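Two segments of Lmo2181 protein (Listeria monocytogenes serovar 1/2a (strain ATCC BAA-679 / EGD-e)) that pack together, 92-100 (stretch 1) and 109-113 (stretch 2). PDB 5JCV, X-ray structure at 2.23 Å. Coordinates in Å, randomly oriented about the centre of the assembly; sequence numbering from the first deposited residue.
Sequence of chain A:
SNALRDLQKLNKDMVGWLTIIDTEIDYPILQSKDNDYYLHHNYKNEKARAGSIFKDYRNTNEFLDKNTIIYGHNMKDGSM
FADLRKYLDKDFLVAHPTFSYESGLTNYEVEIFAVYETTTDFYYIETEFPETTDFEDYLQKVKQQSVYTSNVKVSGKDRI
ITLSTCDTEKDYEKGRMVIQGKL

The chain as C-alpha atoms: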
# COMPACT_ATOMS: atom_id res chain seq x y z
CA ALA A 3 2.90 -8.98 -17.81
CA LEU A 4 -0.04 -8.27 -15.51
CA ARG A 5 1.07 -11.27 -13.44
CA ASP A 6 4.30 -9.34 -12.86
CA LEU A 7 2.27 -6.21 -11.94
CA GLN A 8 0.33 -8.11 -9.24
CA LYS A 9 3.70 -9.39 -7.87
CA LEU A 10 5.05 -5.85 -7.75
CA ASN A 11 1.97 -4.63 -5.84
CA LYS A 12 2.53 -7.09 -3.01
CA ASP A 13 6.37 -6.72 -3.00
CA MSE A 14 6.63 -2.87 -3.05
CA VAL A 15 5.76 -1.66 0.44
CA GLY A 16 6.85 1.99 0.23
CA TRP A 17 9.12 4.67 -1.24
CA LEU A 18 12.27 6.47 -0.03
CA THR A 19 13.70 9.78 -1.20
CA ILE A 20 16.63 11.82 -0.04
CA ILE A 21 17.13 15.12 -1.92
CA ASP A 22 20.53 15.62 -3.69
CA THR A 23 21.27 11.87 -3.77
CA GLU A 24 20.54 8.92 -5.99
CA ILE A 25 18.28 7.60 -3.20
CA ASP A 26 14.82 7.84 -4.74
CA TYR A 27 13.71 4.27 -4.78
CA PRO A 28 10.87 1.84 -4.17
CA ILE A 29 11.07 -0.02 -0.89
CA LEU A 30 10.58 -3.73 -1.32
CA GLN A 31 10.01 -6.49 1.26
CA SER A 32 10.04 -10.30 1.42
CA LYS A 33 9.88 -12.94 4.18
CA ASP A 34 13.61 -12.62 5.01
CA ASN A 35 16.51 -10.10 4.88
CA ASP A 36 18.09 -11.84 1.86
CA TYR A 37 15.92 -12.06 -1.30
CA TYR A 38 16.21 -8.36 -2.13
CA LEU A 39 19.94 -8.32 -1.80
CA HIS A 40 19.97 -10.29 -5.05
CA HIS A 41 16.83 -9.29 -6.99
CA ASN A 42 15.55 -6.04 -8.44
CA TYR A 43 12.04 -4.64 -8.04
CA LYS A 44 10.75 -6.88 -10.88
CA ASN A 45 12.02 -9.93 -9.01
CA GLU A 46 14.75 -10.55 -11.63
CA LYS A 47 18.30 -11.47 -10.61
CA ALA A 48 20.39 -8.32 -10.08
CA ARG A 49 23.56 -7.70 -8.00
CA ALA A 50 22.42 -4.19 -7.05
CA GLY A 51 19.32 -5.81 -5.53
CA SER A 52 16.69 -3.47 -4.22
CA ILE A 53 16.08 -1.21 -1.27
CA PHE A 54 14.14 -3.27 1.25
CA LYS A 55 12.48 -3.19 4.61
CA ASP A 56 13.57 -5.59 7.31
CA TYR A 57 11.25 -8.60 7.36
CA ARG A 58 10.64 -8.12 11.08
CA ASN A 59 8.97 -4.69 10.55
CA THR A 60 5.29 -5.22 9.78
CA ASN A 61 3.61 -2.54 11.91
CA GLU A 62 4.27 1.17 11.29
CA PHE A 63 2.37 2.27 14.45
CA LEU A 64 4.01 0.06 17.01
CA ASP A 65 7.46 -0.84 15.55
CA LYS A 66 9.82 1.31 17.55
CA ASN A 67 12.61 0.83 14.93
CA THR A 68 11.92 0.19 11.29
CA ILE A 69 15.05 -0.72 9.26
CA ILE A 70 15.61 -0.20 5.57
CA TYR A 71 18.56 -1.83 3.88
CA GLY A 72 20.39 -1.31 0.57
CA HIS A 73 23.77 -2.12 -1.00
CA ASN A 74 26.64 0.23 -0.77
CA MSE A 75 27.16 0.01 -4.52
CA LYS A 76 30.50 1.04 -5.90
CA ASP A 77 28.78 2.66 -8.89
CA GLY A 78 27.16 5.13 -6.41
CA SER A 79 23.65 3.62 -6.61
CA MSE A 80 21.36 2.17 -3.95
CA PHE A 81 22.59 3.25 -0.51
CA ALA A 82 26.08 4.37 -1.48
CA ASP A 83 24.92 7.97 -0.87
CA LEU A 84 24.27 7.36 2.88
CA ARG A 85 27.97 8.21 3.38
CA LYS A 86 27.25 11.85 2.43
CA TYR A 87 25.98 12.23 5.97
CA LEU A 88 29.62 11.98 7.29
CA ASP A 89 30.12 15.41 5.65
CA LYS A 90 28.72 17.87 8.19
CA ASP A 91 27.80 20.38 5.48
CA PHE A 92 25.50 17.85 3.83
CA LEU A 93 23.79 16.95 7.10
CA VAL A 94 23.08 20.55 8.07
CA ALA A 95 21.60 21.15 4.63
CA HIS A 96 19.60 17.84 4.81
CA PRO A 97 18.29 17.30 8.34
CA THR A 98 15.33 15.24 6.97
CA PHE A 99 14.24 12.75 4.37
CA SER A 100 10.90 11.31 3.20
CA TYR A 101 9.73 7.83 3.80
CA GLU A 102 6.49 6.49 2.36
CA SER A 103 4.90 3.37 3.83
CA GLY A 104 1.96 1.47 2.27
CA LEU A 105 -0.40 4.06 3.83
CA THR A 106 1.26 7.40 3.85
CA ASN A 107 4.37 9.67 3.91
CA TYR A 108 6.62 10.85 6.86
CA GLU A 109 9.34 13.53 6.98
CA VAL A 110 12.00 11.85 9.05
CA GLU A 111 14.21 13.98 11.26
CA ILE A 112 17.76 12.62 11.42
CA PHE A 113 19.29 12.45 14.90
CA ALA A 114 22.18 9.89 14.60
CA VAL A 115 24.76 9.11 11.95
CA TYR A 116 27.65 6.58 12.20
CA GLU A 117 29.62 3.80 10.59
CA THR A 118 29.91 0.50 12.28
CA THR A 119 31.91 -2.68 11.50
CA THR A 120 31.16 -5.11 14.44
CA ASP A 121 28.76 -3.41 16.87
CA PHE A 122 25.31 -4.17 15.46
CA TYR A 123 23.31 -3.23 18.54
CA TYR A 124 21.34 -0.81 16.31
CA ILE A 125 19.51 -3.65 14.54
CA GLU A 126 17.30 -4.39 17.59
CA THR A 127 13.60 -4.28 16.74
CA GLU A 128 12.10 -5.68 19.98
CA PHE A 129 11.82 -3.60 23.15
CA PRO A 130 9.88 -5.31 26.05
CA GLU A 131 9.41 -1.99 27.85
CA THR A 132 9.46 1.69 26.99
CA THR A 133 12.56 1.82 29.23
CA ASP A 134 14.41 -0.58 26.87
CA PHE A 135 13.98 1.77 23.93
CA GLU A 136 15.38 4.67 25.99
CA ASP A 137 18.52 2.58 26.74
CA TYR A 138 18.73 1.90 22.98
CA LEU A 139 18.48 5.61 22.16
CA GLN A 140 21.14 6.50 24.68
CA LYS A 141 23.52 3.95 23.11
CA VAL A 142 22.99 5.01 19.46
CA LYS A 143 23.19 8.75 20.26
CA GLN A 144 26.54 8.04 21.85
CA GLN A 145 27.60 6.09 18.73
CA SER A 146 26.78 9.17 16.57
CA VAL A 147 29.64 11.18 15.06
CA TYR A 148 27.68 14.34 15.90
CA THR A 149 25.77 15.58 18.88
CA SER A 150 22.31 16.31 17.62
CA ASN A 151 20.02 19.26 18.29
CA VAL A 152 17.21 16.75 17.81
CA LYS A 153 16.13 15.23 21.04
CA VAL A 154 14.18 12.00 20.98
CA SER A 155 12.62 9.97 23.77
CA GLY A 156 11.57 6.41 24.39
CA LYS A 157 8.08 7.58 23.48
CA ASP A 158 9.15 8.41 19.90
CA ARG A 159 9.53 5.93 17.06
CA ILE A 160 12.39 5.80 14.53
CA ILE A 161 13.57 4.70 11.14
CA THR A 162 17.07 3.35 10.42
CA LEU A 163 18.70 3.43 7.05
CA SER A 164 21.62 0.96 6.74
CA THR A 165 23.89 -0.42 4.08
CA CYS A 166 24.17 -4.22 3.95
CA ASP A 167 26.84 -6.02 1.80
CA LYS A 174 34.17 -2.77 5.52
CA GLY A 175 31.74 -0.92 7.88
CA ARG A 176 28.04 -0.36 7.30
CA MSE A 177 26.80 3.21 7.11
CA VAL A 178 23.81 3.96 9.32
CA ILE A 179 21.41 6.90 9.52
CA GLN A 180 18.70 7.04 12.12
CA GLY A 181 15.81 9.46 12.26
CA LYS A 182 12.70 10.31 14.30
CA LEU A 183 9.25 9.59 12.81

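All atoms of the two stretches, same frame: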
# COMPACT_ATOMS: atom_id res chain seq x y z
N PHE A 92 26.67 18.54 4.37
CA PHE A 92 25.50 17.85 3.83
C PHE A 92 24.39 17.64 4.86
O PHE A 92 23.20 17.80 4.56
CB PHE A 92 25.88 16.53 3.19
CG PHE A 92 24.77 15.93 2.38
CD1 PHE A 92 24.63 16.24 1.02
CD2 PHE A 92 23.82 15.09 2.99
CE1 PHE A 92 23.59 15.68 0.28
CE2 PHE A 92 22.79 14.55 2.25
CZ PHE A 92 22.68 14.83 0.90
N LEU A 93 24.77 17.26 6.07
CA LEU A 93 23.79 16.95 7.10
C LEU A 93 23.02 18.20 7.52
O LEU A 93 21.79 18.16 7.66
CB LEU A 93 24.46 16.33 8.32
CG LEU A 93 23.61 16.28 9.59
CD1 LEU A 93 22.47 15.29 9.46
CD2 LEU A 93 24.46 15.94 10.81
N VAL A 94 23.73 19.31 7.69
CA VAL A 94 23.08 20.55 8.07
C VAL A 94 22.06 20.96 6.99
O VAL A 94 20.92 21.31 7.29
CB VAL A 94 24.11 21.69 8.29
CG1 VAL A 94 23.40 23.04 8.48
CG2 VAL A 94 24.99 21.38 9.49
N ALA A 95 22.49 20.90 5.75
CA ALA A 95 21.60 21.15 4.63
C ALA A 95 20.53 20.04 4.41
O ALA A 95 19.61 20.22 3.63
CB ALA A 95 22.42 21.37 3.37
N HIS A 96 20.62 18.88 5.05
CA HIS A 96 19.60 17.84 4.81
C HIS A 96 19.19 17.14 6.09
O HIS A 96 19.26 15.94 6.18
CB HIS A 96 20.09 16.83 3.77
CG HIS A 96 20.48 17.45 2.47
ND1 HIS A 96 21.74 17.96 2.23
CD2 HIS A 96 19.77 17.65 1.33
CE1 HIS A 96 21.79 18.46 1.00
NE2 HIS A 96 20.60 18.28 0.44
N PRO A 97 18.70 17.90 7.07
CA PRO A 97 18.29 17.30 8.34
C PRO A 97 17.13 16.29 8.25
O PRO A 97 16.83 15.62 9.23
CB PRO A 97 17.89 18.54 9.19
CG PRO A 97 17.44 19.57 8.19
CD PRO A 97 18.16 19.27 6.88
N THR A 98 16.47 16.16 7.09
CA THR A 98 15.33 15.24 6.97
C THR A 98 15.27 14.53 5.64
O THR A 98 15.76 15.02 4.61
CB THR A 98 13.93 15.98 7.09
OG1 THR A 98 13.67 16.71 5.87
CG2 THR A 98 13.89 16.97 8.26
N PHE A 99 14.59 13.39 5.63
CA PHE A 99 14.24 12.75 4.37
C PHE A 99 12.78 12.29 4.41
O PHE A 99 12.13 12.38 5.46
CB PHE A 99 15.20 11.58 4.06
CG PHE A 99 15.16 10.47 5.05
CD1 PHE A 99 14.34 9.37 4.85
CD2 PHE A 99 15.97 10.49 6.17
CE1 PHE A 99 14.30 8.35 5.78
CE2 PHE A 99 15.95 9.45 7.09
CZ PHE A 99 15.12 8.38 6.90
N SER A 100 12.28 11.81 3.27
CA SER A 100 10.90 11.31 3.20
C SER A 100 10.80 9.85 2.96
O SER A 100 11.44 9.28 2.07
CB SER A 100 10.03 12.09 2.19
OG SER A 100 10.71 12.40 1.02
N GLU A 109 8.10 12.78 7.13
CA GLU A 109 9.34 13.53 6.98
C GLU A 109 10.25 13.28 8.18
O GLU A 109 10.12 13.89 9.24
CB GLU A 109 9.13 15.02 6.80
CG GLU A 109 9.96 15.61 5.67
CD GLU A 109 9.36 15.27 4.31
OE1 GLU A 109 8.21 14.76 4.27
OE2 GLU A 109 10.01 15.53 3.28
N VAL A 110 11.22 12.40 7.97
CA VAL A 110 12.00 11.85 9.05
C VAL A 110 13.10 12.82 9.41
O VAL A 110 13.80 13.32 8.54
CB VAL A 110 12.64 10.52 8.61
CG1 VAL A 110 13.40 9.92 9.78
CG2 VAL A 110 11.58 9.53 8.12
N GLU A 111 13.25 13.04 10.71
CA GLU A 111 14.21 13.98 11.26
C GLU A 111 15.44 13.23 11.80
O GLU A 111 15.40 12.59 12.87
CB GLU A 111 13.52 14.75 12.40
CG GLU A 111 13.96 16.19 12.51
CD GLU A 111 13.35 16.96 13.68
OE1 GLU A 111 12.27 16.60 14.23
OE2 GLU A 111 13.99 17.99 14.04
N ILE A 112 16.55 13.34 11.08
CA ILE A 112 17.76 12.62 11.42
C ILE A 112 18.36 13.10 12.75
O ILE A 112 18.54 14.30 12.97
CB ILE A 112 18.81 12.78 10.31
CG1 ILE A 112 18.35 12.05 9.05
CG2 ILE A 112 20.16 12.25 10.76
CD1 ILE A 112 18.98 12.58 7.77
N PHE A 113 18.68 12.16 13.62
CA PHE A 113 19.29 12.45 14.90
C PHE A 113 20.60 11.69 15.20
O PHE A 113 21.33 12.07 16.13
CB PHE A 113 18.28 12.20 16.01
CG PHE A 113 18.00 10.75 16.27
CD1 PHE A 113 18.75 10.04 17.19
CD2 PHE A 113 16.96 10.10 15.63
CE1 PHE A 113 18.49 8.71 17.43
CE2 PHE A 113 16.70 8.78 15.88
CZ PHE A 113 17.47 8.08 16.77
O HOH W 1 17.87 16.30 11.37
O HOH W 2 12.69 15.54 3.50

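What fills the apolar centre of the contact? The ring of Phe99 does, together with Val110 and Ile112, and all three side chains are buried. Phe99 and Val110 face each other on the same side of the two-stranded ladder. With chi1 at 63° (p), the Phe99 side chain brings its ring close to the neighbouring strand, where CB of Val110 sits over one ring face, 3.8 Å from the ring centroid and 15° off the normal. This is a CH-pi contact, and CG1 of Val110 adds to it at 3.7 Å from CZ of Phe99. Ile112 meets the same ring differently: its CD1 lies at the edge, near the ring plane, 4.0 Å from CD2 of Phe99. A flat aromatic ring thus offers a broad face to a compact branched valine and an edge to the longer isoleucine.

How does the apolar contact extend beyond the strand pairing? Ile112 points toward stretch 1 and reaches the segment that leads into its strand. CD1 of Ile112 lies 3.7 Å from the backbone O of His96, while CG2 of Ile112 is 4.0 Å from CD1 of Leu93, on the preceding helix. The CA-to-CB bond of Leu93 points sideways, but the leucine is long enough for its end to come nearer to the isoleucine. His96 itself turns the end of its side chain away, and its ND1 donates a hydrogen bond to O of Phe92, 2.8 Å away, tying the residue back to the helix.

What holds the backbones in register? The strands run antiparallel, their directions 150° apart, and Phe99 and Val110 form a hydrogen-bonded pair: N of Phe99 donates to O of Val110 at 3.0 Å, and N of Val110 donates to O of Phe99 at 2.7 Å. A third bond, from N of Ile112 to O of Pro97 at 2.9 Å, continues the ladder past the start of the first strand. Proline has no amide hydrogen to donate, but its carbonyl remains free to accept. Alongside these bonds the chains come close enough for CA-H...O contacts, with CA of Thr98 2.9 Å from O of Val110 and CA of Glu109 3.4 Å from O of Phe99.

What happens at the polar edge? On the sheet face opposite Phe99 and Val110 lie Thr98, Ser100, Glu109 and Glu111, none of them buried, so polar groups here can meet solvent. Glu109 bends its side chain so that its end comes nearer to stretch 1, leaving OE2 3.6 Å from CB of Ser100, whose small side chain takes up little room there. One water links Thr98 and Glu109, lying 2.8 Å from OG1 of Thr98 and donating to OE2 of Glu109 at 2.7 Å. Another water donates to O of Pro97 at 2.5 Å and to O of Ile112 at 2.6 Å, bridging the backbones where the ladder ends. Together the two stretches bury 478 Å² against each other.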